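Local coordinates for beta-1,4-mannanase (Aplysia kurodai, PDB 3VUP), which probably hydrolyses internal beta-1,4-mannosidic bonds of mannans, as a digestive-fluid enzyme of the sea hare built on a TIM barrel, at residues G55-M59 with N103-F107; D158-E164 with V220-W225; I289-W295 with Y316-W322. All coordinates share one frame; numbering follows the deposited sequence. Where two conformers were deposited one is given.

One closed eight-stranded parallel barrel carries all three contacts, and all three are buried; what changes is the chemistry with height along the strands. Contact 1 joins strands 58-65 and 105-112 where they begin, with plain ladder bonds and aliphatic packing. Contacts 2 and 3 run on beyond the paired strands, and bring acidic and aromatic groups to the opposite mouth, where the probable active site lies. Contact 2 pairs carboxylates with backbone N-H groups, whereas contact 3 adds ring faces to its backbone bonds. Trp-320 of contact 3 packs on Ser-58 and Phe-107 of contact 1, while Arg-60, just after Met-59, binds Asp-158, Asn-161 and Glu-293, linking all three.

Contact 1 of 3, residues G55-M59 with N103-F107; sequences GGNSM and NILVF
Met-59 and Leu-105 knit two neighbouring barrel strands together as these set out side by side. Met-59 N donates to Leu-105 O at 2.9 Å, while Leu-105 N reaches Asn-57 O at 2.8 Å and Phe-107 N reaches Met-59 O at 2.8 Å, the staggered ladder of a parallel pair. On the helix-facing side, Ile-104 touches segment 55-59 with both branches. Its CG1 lies beside the backbone N (chi1 -60°), which leaves CG2 against Met-59 CB at 3.7 Å and carries CD1 to 3.3 Å from Gly-56 O. On the barrel-interior side, in one of the two conformers of Ser-58, its OG comes obliquely to Phe-107 CE2 at 3.7 Å and donates to Asn-57 OD1 at 2.9 Å.

A second shell fixes this start. Asn-57 OD1 also takes the N-H of Ser-19, and its ND2 serves Phe-17 O and Ile-347 O. Helix 36-53 covers Ile-104 and Met-59 through Phe-48 and Leu-51. Both segments follow helices that end in Schellman motifs, at Gly-55 and Asn-103, and a water lies 2.7 Å from both Gly-56 O and Asn-103 O. The chemistry implies a barrel floor held by backbone bonds and greasy packing, with Asn-57 tying the strand entry to the preceding strand, and both Asn-57 and Asn-103 reaching the C-terminal tail.

Contact 2 of 3, residues D158-E164 with V220-W225; sequences DLMNEPE and VTMGVW
Gly-223 N is gripped by two acceptors of the adjacent strand: Met-160 O at 3.2 Å and, weakly, Asp-158 OD1 at 3.4 Å. The same OD1 also takes a weak bond from Met-160 N, filling the beta bulge where the register slips between Asp-158 and Asn-161. Asp-158 can do so because its CG stands anti to the backbone N (chi1 176°); OD2 is salt-bridged to Arg-60. Beyond the bulge the pairing resumes with Glu-162 N to Gly-223 O at 2.7 Å. Glu-164, bent at chi2 (86°), then folds back toward Val-224 and Trp-225, its OE1 met by Trp-225 N at 3.0 Å from above the carboxylate plane, while OE2 is held by Ser-229 and Tyr-240. Its CG comes obliquely to Trp-225 CE3 at 3.4 Å. Glu-162 passes Trp-225 CB with its carboxylate at 82° to the indole, and Pro-163 CD rests 3.6 Å from Met-222 SD. Glu-162 OE2 bonds His-262, a bridging water and a bound Tris molecule. Asn-161, Glu-162 and Pro-163 form the Asn-Glu-Pro signature of clan GH-A glycosidases, which makes Glu-162 the likely general acid/base; the bonds of Glu-162 N and Trp-225 N tie the surrounding backbone to the neighbouring strand.

Contact 3 of 3, residues I289-W295 with Y316-W322; sequences IVVGEFW and YAGAWSW
Trp-322 turns the edge of its five-membered ring toward the face of the Trp-295 six-membered ring, a T-shaped pair with centroids 4.8 Å apart and planes at 76°. On the other end of the same indole, Glu-293 runs alongside and points the same way; its carboxylate, tilted 29° from the ring plane, brings CD to 3.6 Å from Trp-322 CE3. Further down, two CH-pi contacts follow: Val-290 CG1 sits above the centre of the Trp-320 six-membered ring, 3.6 Å from the centroid, and Val-291 CG2 lies over the Tyr-316 face, offset toward the rim. Phe-294 takes the position between its backbone N and carbonyl carbon (chi1 60°), which swings the ring under Ser-321 CA and sets its edge against Ala-319 CB. Trp-320 N donates to Val-291 O in the ladder at 2.9 Å; separately, Trp-322 N reaches Phe-294 O at 2.8 Å, while Phe-294 N is buried without a partner. Helix 304-313 completes this beta-alpha-beta crossover. Tyr-264, Arg-60 and bound Tris also hold Glu-293. On the C-terminal side of the seventh barrel strand, the site of the nucleophile in clan GH-A, Glu-293 probably has that role, and Trp-322 beside it is placed to line the substrate cleft.

Contact 1 of 3, residues G55-M59 with N103-F107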
loop_
_atom_site.group_PDB
_atom_site.type_symbol
_atom_site.label_atom_id
_atom_site.label_comp_id
_atom_site.label_asym_id
_atom_site.label_seq_id
_atom_site.Cartn_x
_atom_site.Cartn_y
_atom_site.Cartn_z
ATOM N N GLY A 55 -1.285 18.063 -10.883
ATOM C CA GLY A 55 -2.131 18.324 -9.734
ATOM C C GLY A 55 -2.265 17.188 -8.734
ATOM O O GLY A 55 -3.120 17.240 -7.848
ATOM N N GLY A 56 -1.421 16.169 -8.855
ATOM C CA GLY A 56 -1.408 15.094 -7.885
ATOM C C GLY A 56 -0.673 15.505 -6.628
ATOM O O GLY A 56 0.175 16.400 -6.658
ATOM N N ASN A 57 -0.985 14.826 -5.526
ATOM C CA ASN A 57 -0.288 15.040 -4.264
ATOM C C ASN A 57 0.259 13.755 -3.646
ATOM O O ASN A 57 0.809 13.812 -2.551
ATOM C CB ASN A 57 -1.169 15.779 -3.241
ATOM C CG ASN A 57 -2.378 14.976 -2.806
ATOM O OD1 ASN A 57 -2.440 13.753 -2.974
ATOM N ND2 ASN A 57 -3.351 15.663 -2.235
ATOM N N SER A 58 0.121 12.611 -4.323
ATOM C CA SER A 58 0.392 11.287 -3.728
ATOM C C SER A 58 1.032 10.340 -4.728
ATOM O O SER A 58 0.503 10.220 -5.836
ATOM C CB SER A 58 -0.926 10.619 -3.325
ATOM O OG SER A 58 -1.489 11.186 -2.166
ATOM N N MET A 59 2.082 9.625 -4.331
ATOM C CA MET A 59 2.704 8.588 -5.151
ATOM C C MET A 59 2.888 7.313 -4.321
ATOM O O MET A 59 3.548 7.370 -3.280
ATOM C CB MET A 59 4.078 9.074 -5.627
ATOM C CG MET A 59 4.821 8.123 -6.554
ATOM S SD MET A 59 4.263 8.157 -8.265
ATOM C CE MET A 59 5.189 9.548 -8.916
ATOM N N ASN A 103 6.171 18.558 -3.802
ATOM C CA ASN A 103 4.950 18.537 -2.999
ATOM C C ASN A 103 4.149 17.248 -3.200
ATOM O O ASN A 103 2.927 17.265 -3.390
ATOM C CB ASN A 103 4.100 19.774 -3.278
ATOM C CG ASN A 103 4.710 21.030 -2.703
ATOM O OD1 ASN A 103 5.416 20.979 -1.700
ATOM N ND2 ASN A 103 4.434 22.168 -3.327
ATOM N N ILE A 104 4.858 16.125 -3.143
ATOM C CA ILE A 104 4.241 14.814 -3.262
ATOM C C ILE A 104 4.472 14.005 -1.988
ATOM O O ILE A 104 5.603 13.838 -1.536
ATOM C CB ILE A 104 4.817 14.023 -4.460
ATOM C CG1 ILE A 104 4.586 14.762 -5.777
ATOM C CG2 ILE A 104 4.239 12.609 -4.505
ATOM C CD1 ILE A 104 3.142 14.944 -6.154
ATOM N N LEU A 105 3.380 13.506 -1.423
ATOM C CA LEU A 105 3.415 12.543 -0.331
ATOM C C LEU A 105 3.680 11.144 -0.877
ATOM O O LEU A 105 3.038 10.708 -1.832
ATOM C CB LEU A 105 2.083 12.544 0.407
ATOM C CG LEU A 105 1.745 13.823 1.171
ATOM C CD1 LEU A 105 0.259 13.865 1.481
ATOM C CD2 LEU A 105 2.560 13.914 2.449
ATOM N N VAL A 106 4.631 10.456 -0.257
ATOM C CA VAL A 106 5.086 9.156 -0.724
ATOM C C VAL A 106 4.526 8.033 0.135
ATOM O O VAL A 106 4.515 8.131 1.368
ATOM C CB VAL A 106 6.618 9.101 -0.701
ATOM C CG1 VAL A 106 7.126 7.778 -1.220
ATOM C CG2 VAL A 106 7.170 10.208 -1.522
ATOM N N PHE A 107 4.073 6.975 -0.534
ATOM C CA PHE A 107 3.568 5.780 0.128
ATOM C C PHE A 107 4.374 4.577 -0.350
ATOM O O PHE A 107 4.009 3.924 -1.318
ATOM C CB PHE A 107 2.066 5.627 -0.154
ATOM C CG PHE A 107 1.250 6.771 0.382
ATOM C CD1 PHE A 107 0.659 6.694 1.626
ATOM C CD2 PHE A 107 1.123 7.945 -0.342
ATOM C CE1 PHE A 107 -0.065 7.763 2.134
ATOM C CE2 PHE A 107 0.397 9.019 0.164
ATOM C CZ PHE A 107 -0.197 8.927 1.400
HETATM O O HOH W 1 1.754 18.353 -5.566
#

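Contact 2 of 3, residues D158-E164 with V220-W225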
loop_
_atom_site.group_PDB
_atom_site.type_symbol
_atom_site.label_atom_id
_atom_site.label_comp_id
_atom_site.label_asym_id
_atom_site.label_seq_id
_atom_site.Cartn_x
_atom_site.Cartn_y
_atom_site.Cartn_z
ATOM N N ASP A 158 2.927 1.300 3.271
ATOM C CA ASP A 158 2.035 0.228 2.843
ATOM C C ASP A 158 2.826 -1.071 3.026
ATOM O O ASP A 158 3.821 -1.308 2.338
ATOM C CB ASP A 158 1.633 0.458 1.384
ATOM C CG ASP A 158 0.768 -0.656 0.796
ATOM O OD1 ASP A 158 0.699 -1.760 1.378
ATOM O OD2 ASP A 158 0.192 -0.417 -0.298
ATOM N N LEU A 159 2.395 -1.912 3.960
ATOM C CA LEU A 159 3.170 -3.108 4.279
ATOM C C LEU A 159 3.228 -4.120 3.152
ATOM O O LEU A 159 4.223 -4.816 2.993
ATOM C CB LEU A 159 2.603 -3.800 5.510
ATOM C CG LEU A 159 2.576 -2.970 6.783
ATOM C CD1 LEU A 159 2.112 -3.837 7.931
ATOM C CD2 LEU A 159 3.936 -2.362 7.085
ATOM N N MET A 160 2.146 -4.249 2.397
ATOM C CA MET A 160 2.084 -5.319 1.421
ATOM C C MET A 160 1.037 -5.089 0.368
ATOM O O MET A 160 -0.135 -4.796 0.656
ATOM C CB MET A 160 1.809 -6.657 2.102
ATOM C CG MET A 160 1.804 -7.854 1.144
ATOM S SD MET A 160 1.706 -9.447 1.975
ATOM C CE MET A 160 3.338 -10.085 1.640
ATOM N N ASN A 161 1.463 -5.268 -0.872
ATOM C CA ASN A 161 0.540 -5.304 -1.979
ATOM C C ASN A 161 -0.155 -6.652 -2.113
ATOM O O ASN A 161 0.497 -7.674 -2.343
ATOM C CB ASN A 161 1.263 -5.019 -3.281
ATOM C CG ASN A 161 0.300 -4.918 -4.421
ATOM O OD1 ASN A 161 -0.497 -3.986 -4.467
ATOM N ND2 ASN A 161 0.309 -5.900 -5.315
ATOM N N GLU A 162 -1.476 -6.632 -1.968
ATOM C CA GLU A 162 -2.350 -7.764 -2.286
ATOM C C GLU A 162 -1.931 -9.102 -1.660
ATOM O O GLU A 162 -1.627 -10.060 -2.376
ATOM C CB GLU A 162 -2.506 -7.886 -3.806
ATOM C CG GLU A 162 -3.040 -6.578 -4.394
ATOM C CD GLU A 162 -3.453 -6.645 -5.854
ATOM O OE1 GLU A 162 -3.121 -7.633 -6.551
ATOM O OE2 GLU A 162 -4.116 -5.676 -6.313
ATOM N N PRO A 163 -1.954 -9.186 -0.316
ATOM C CA PRO A 163 -1.678 -10.469 0.350
ATOM C C PRO A 163 -2.534 -11.598 -0.234
ATOM O O PRO A 163 -2.111 -12.756 -0.263
ATOM C CB PRO A 163 -2.089 -10.205 1.803
ATOM C CG PRO A 163 -2.035 -8.716 1.962
ATOM C CD PRO A 163 -2.376 -8.139 0.632
ATOM N N GLU A 164 -3.727 -11.249 -0.703
ATOM C CA GLU A 164 -4.691 -12.233 -1.174
ATOM C C GLU A 164 -4.235 -13.016 -2.396
ATOM O O GLU A 164 -4.801 -14.063 -2.695
ATOM C CB GLU A 164 -6.044 -11.573 -1.424
ATOM C CG GLU A 164 -6.585 -10.850 -0.200
ATOM C CD GLU A 164 -6.096 -9.408 -0.049
ATOM O OE1 GLU A 164 -5.421 -8.876 -0.962
ATOM O OE2 GLU A 164 -6.420 -8.810 1.006
ATOM N N VAL A 220 0.278 3.699 8.729
ATOM C CA VAL A 220 0.491 2.386 8.138
ATOM C C VAL A 220 -0.798 1.890 7.480
ATOM O O VAL A 220 -1.906 2.038 8.034
ATOM C CB VAL A 220 0.983 1.361 9.200
ATOM C CG1 VAL A 220 1.286 0.015 8.546
ATOM C CG2 VAL A 220 2.222 1.890 9.898
ATOM N N THR A 221 -0.638 1.302 6.297
ATOM C CA THR A 221 -1.749 0.716 5.557
ATOM C C THR A 221 -1.272 -0.589 4.895
ATOM O O THR A 221 -0.138 -1.030 5.109
ATOM C CB THR A 221 -2.294 1.713 4.498
ATOM O OG1 THR A 221 -3.524 1.232 3.943
ATOM C CG2 THR A 221 -1.293 1.928 3.383
ATOM N N MET A 222 -2.148 -1.176 4.087
ATOM C CA MET A 222 -1.871 -2.379 3.317
ATOM C C MET A 222 -2.909 -2.382 2.198
ATOM O O MET A 222 -4.074 -2.054 2.427
ATOM C CB MET A 222 -1.952 -3.615 4.224
ATOM C CG MET A 222 -1.882 -4.963 3.522
ATOM S SD MET A 222 -3.486 -5.457 2.831
ATOM C CE MET A 222 -4.495 -5.358 4.307
ATOM N N GLY A 223 -2.491 -2.724 0.983
ATOM C CA GLY A 223 -3.374 -2.655 -0.169
ATOM C C GLY A 223 -4.028 -3.981 -0.526
ATOM O O GLY A 223 -3.366 -4.889 -1.038
ATOM N N VAL A 224 -5.321 -4.109 -0.251
ATOM C CA VAL A 224 -6.022 -5.348 -0.575
ATOM C C VAL A 224 -6.363 -5.406 -2.057
ATOM O O VAL A 224 -6.612 -4.385 -2.700
ATOM C CB VAL A 224 -7.304 -5.558 0.271
ATOM C CG1 VAL A 224 -6.962 -5.592 1.757
ATOM C CG2 VAL A 224 -8.373 -4.507 -0.020
ATOM N N TRP A 225 -6.413 -6.611 -2.605
ATOM C CA TRP A 225 -6.688 -6.766 -4.029
ATOM C C TRP A 225 -8.116 -6.401 -4.403
ATOM O O TRP A 225 -8.400 -6.052 -5.547
ATOM C CB TRP A 225 -6.318 -8.180 -4.488
ATOM C CG TRP A 225 -7.446 -9.098 -4.900
ATOM C CD1 TRP A 225 -7.727 -9.499 -6.177
ATOM C CD2 TRP A 225 -8.400 -9.776 -4.055
ATOM N NE1 TRP A 225 -8.792 -10.366 -6.185
ATOM C CE2 TRP A 225 -9.222 -10.551 -4.898
ATOM C CE3 TRP A 225 -8.658 -9.786 -2.676
ATOM C CZ2 TRP A 225 -10.278 -11.327 -4.414
ATOM C CZ3 TRP A 225 -9.714 -10.561 -2.198
ATOM C CH2 TRP A 225 -10.502 -11.321 -3.065
HETATM O O HOH W 2 -6.533 -6.102 -7.598
#

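Contact 3 of 3, residues I289-W295 with Y316-W322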
loop_
_atom_site.group_PDB
_atom_site.type_symbol
_atom_site.label_atom_id
_atom_site.label_comp_id
_atom_site.label_asym_id
_atom_site.label_seq_id
_atom_site.Cartn_x
_atom_site.Cartn_y
_atom_site.Cartn_z
ATOM N N ILE A 289 -10.712 5.230 3.757
ATOM C CA ILE A 289 -10.536 4.201 2.740
ATOM C C ILE A 289 -10.006 4.856 1.466
ATOM O O ILE A 289 -10.705 5.650 0.824
ATOM C CB ILE A 289 -11.862 3.495 2.409
ATOM C CG1 ILE A 289 -12.472 2.837 3.653
ATOM C CG2 ILE A 289 -11.661 2.487 1.282
ATOM C CD1 ILE A 289 -13.918 2.406 3.450
ATOM N N VAL A 290 -8.774 4.516 1.104
ATOM C CA VAL A 290 -8.188 4.966 -0.150
ATOM C C VAL A 290 -8.472 3.928 -1.230
ATOM O O VAL A 290 -8.308 2.736 -0.987
ATOM C CB VAL A 290 -6.667 5.160 0.010
ATOM C CG1 VAL A 290 -5.980 5.422 -1.335
ATOM C CG2 VAL A 290 -6.394 6.292 0.982
ATOM N N VAL A 291 -8.927 4.361 -2.406
ATOM C CA VAL A 291 -8.995 3.469 -3.553
ATOM C C VAL A 291 -7.629 3.575 -4.235
ATOM O O VAL A 291 -7.353 4.520 -4.985
ATOM C CB VAL A 291 -10.165 3.810 -4.493
ATOM C CG1 VAL A 291 -10.199 2.829 -5.651
ATOM C CG2 VAL A 291 -11.480 3.773 -3.727
ATOM N N GLY A 292 -6.759 2.626 -3.899
ATOM C CA GLY A 292 -5.334 2.733 -4.151
ATOM C C GLY A 292 -4.799 2.125 -5.436
ATOM O O GLY A 292 -3.603 2.253 -5.698
ATOM N N GLU A 293 -5.659 1.472 -6.219
ATOM C CA GLU A 293 -5.332 1.067 -7.594
ATOM C C GLU A 293 -6.609 0.993 -8.399
ATOM O O GLU A 293 -7.618 0.492 -7.902
ATOM C CB GLU A 293 -4.703 -0.324 -7.669
ATOM C CG GLU A 293 -3.298 -0.481 -7.140
ATOM C CD GLU A 293 -2.740 -1.872 -7.387
ATOM O OE1 GLU A 293 -3.302 -2.613 -8.236
ATOM O OE2 GLU A 293 -1.727 -2.215 -6.737
ATOM N N PHE A 294 -6.525 1.444 -9.650
ATOM C CA PHE A 294 -7.568 1.293 -10.652
ATOM C C PHE A 294 -7.012 1.825 -11.963
ATOM O O PHE A 294 -6.042 2.592 -11.958
ATOM C CB PHE A 294 -8.844 2.065 -10.275
ATOM C CG PHE A 294 -8.651 3.556 -10.112
ATOM C CD1 PHE A 294 -8.864 4.433 -11.169
ATOM C CD2 PHE A 294 -8.284 4.083 -8.883
ATOM C CE1 PHE A 294 -8.703 5.797 -11.005
ATOM C CE2 PHE A 294 -8.125 5.448 -8.708
ATOM C CZ PHE A 294 -8.336 6.310 -9.774
ATOM N N TRP A 295 -7.618 1.429 -13.080
ATOM C CA TRP A 295 -7.279 2.025 -14.365
ATOM C C TRP A 295 -8.409 1.845 -15.363
ATOM O O TRP A 295 -9.295 1.014 -15.174
ATOM C CB TRP A 295 -5.940 1.540 -14.935
ATOM C CG TRP A 295 -5.787 0.070 -15.208
ATOM C CD1 TRP A 295 -6.698 -0.935 -15.025
ATOM C CD2 TRP A 295 -4.611 -0.541 -15.732
ATOM N NE1 TRP A 295 -6.138 -2.144 -15.387
ATOM C CE2 TRP A 295 -4.853 -1.923 -15.810
ATOM C CE3 TRP A 295 -3.361 -0.050 -16.105
ATOM C CZ2 TRP A 295 -3.895 -2.818 -16.290
ATOM C CZ3 TRP A 295 -2.413 -0.931 -16.575
ATOM C CH2 TRP A 295 -2.680 -2.304 -16.655
ATOM N N TYR A 316 -14.773 8.240 -0.380
ATOM C CA TYR A 316 -13.451 7.661 -0.211
ATOM C C TYR A 316 -12.447 8.758 0.128
ATOM O O TYR A 316 -12.709 9.946 -0.057
ATOM C CB TYR A 316 -13.037 6.886 -1.461
ATOM C CG TYR A 316 -13.995 5.757 -1.810
ATOM C CD1 TYR A 316 -13.974 4.560 -1.099
ATOM C CD2 TYR A 316 -14.936 5.893 -2.828
ATOM C CE1 TYR A 316 -14.848 3.537 -1.399
ATOM C CE2 TYR A 316 -15.812 4.863 -3.140
ATOM C CZ TYR A 316 -15.762 3.690 -2.418
ATOM O OH TYR A 316 -16.628 2.658 -2.707
ATOM N N ALA A 317 -11.291 8.340 0.622
ATOM C CA ALA A 317 -10.294 9.260 1.162
ATOM C C ALA A 317 -9.155 9.571 0.196
ATOM O O ALA A 317 -8.368 10.487 0.432
ATOM C CB ALA A 317 -9.735 8.701 2.460
ATOM N N GLY A 318 -9.065 8.815 -0.888
ATOM C CA GLY A 318 -8.022 9.020 -1.866
ATOM C C GLY A 318 -8.224 8.145 -3.083
ATOM O O GLY A 318 -9.013 7.196 -3.045
ATOM N N ALA A 319 -7.505 8.472 -4.152
ATOM C CA ALA A 319 -7.584 7.772 -5.426
ATOM C C ALA A 319 -6.190 7.737 -6.022
ATOM O O ALA A 319 -5.612 8.788 -6.321
ATOM C CB ALA A 319 -8.523 8.508 -6.380
ATOM N N TRP A 320 -5.659 6.525 -6.192
ATOM C CA TRP A 320 -4.359 6.325 -6.829
ATOM C C TRP A 320 -4.539 5.392 -8.021
ATOM O O TRP A 320 -4.839 4.201 -7.848
ATOM C CB TRP A 320 -3.330 5.706 -5.871
ATOM C CG TRP A 320 -3.113 6.444 -4.586
ATOM C CD1 TRP A 320 -3.220 7.779 -4.374
ATOM C CD2 TRP A 320 -2.744 5.870 -3.328
ATOM N NE1 TRP A 320 -2.945 8.076 -3.058
ATOM C CE2 TRP A 320 -2.645 6.919 -2.397
ATOM C CE3 TRP A 320 -2.483 4.571 -2.906
ATOM C CZ2 TRP A 320 -2.298 6.701 -1.064
ATOM C CZ3 TRP A 320 -2.147 4.357 -1.583
ATOM C CH2 TRP A 320 -2.052 5.413 -0.678
ATOM N N SER A 321 -4.359 5.919 -9.230
ATOM C CA SER A 321 -4.470 5.088 -10.424
ATOM C C SER A 321 -3.230 4.195 -10.596
ATOM O O SER A 321 -2.179 4.429 -9.977
ATOM C CB SER A 321 -4.709 5.957 -11.659
ATOM O OG SER A 321 -3.707 6.948 -11.783
ATOM N N TRP A 322 -3.359 3.170 -11.435
ATOM C CA TRP A 322 -2.321 2.154 -11.593
ATOM C C TRP A 322 -1.382 2.370 -12.788
ATOM O O TRP A 322 -1.818 2.388 -13.937
ATOM C CB TRP A 322 -2.968 0.760 -11.700
ATOM C CG TRP A 322 -1.942 -0.295 -11.959
ATOM C CD1 TRP A 322 -1.779 -1.010 -13.110
ATOM C CD2 TRP A 322 -0.883 -0.699 -11.077
ATOM N NE1 TRP A 322 -0.690 -1.847 -12.994
ATOM C CE2 TRP A 322 -0.126 -1.678 -11.757
ATOM C CE3 TRP A 322 -0.513 -0.341 -9.774
ATOM C CZ2 TRP A 322 0.983 -2.304 -11.182
ATOM C CZ3 TRP A 322 0.596 -0.964 -9.202
ATOM C CH2 TRP A 322 1.331 -1.934 -9.909
#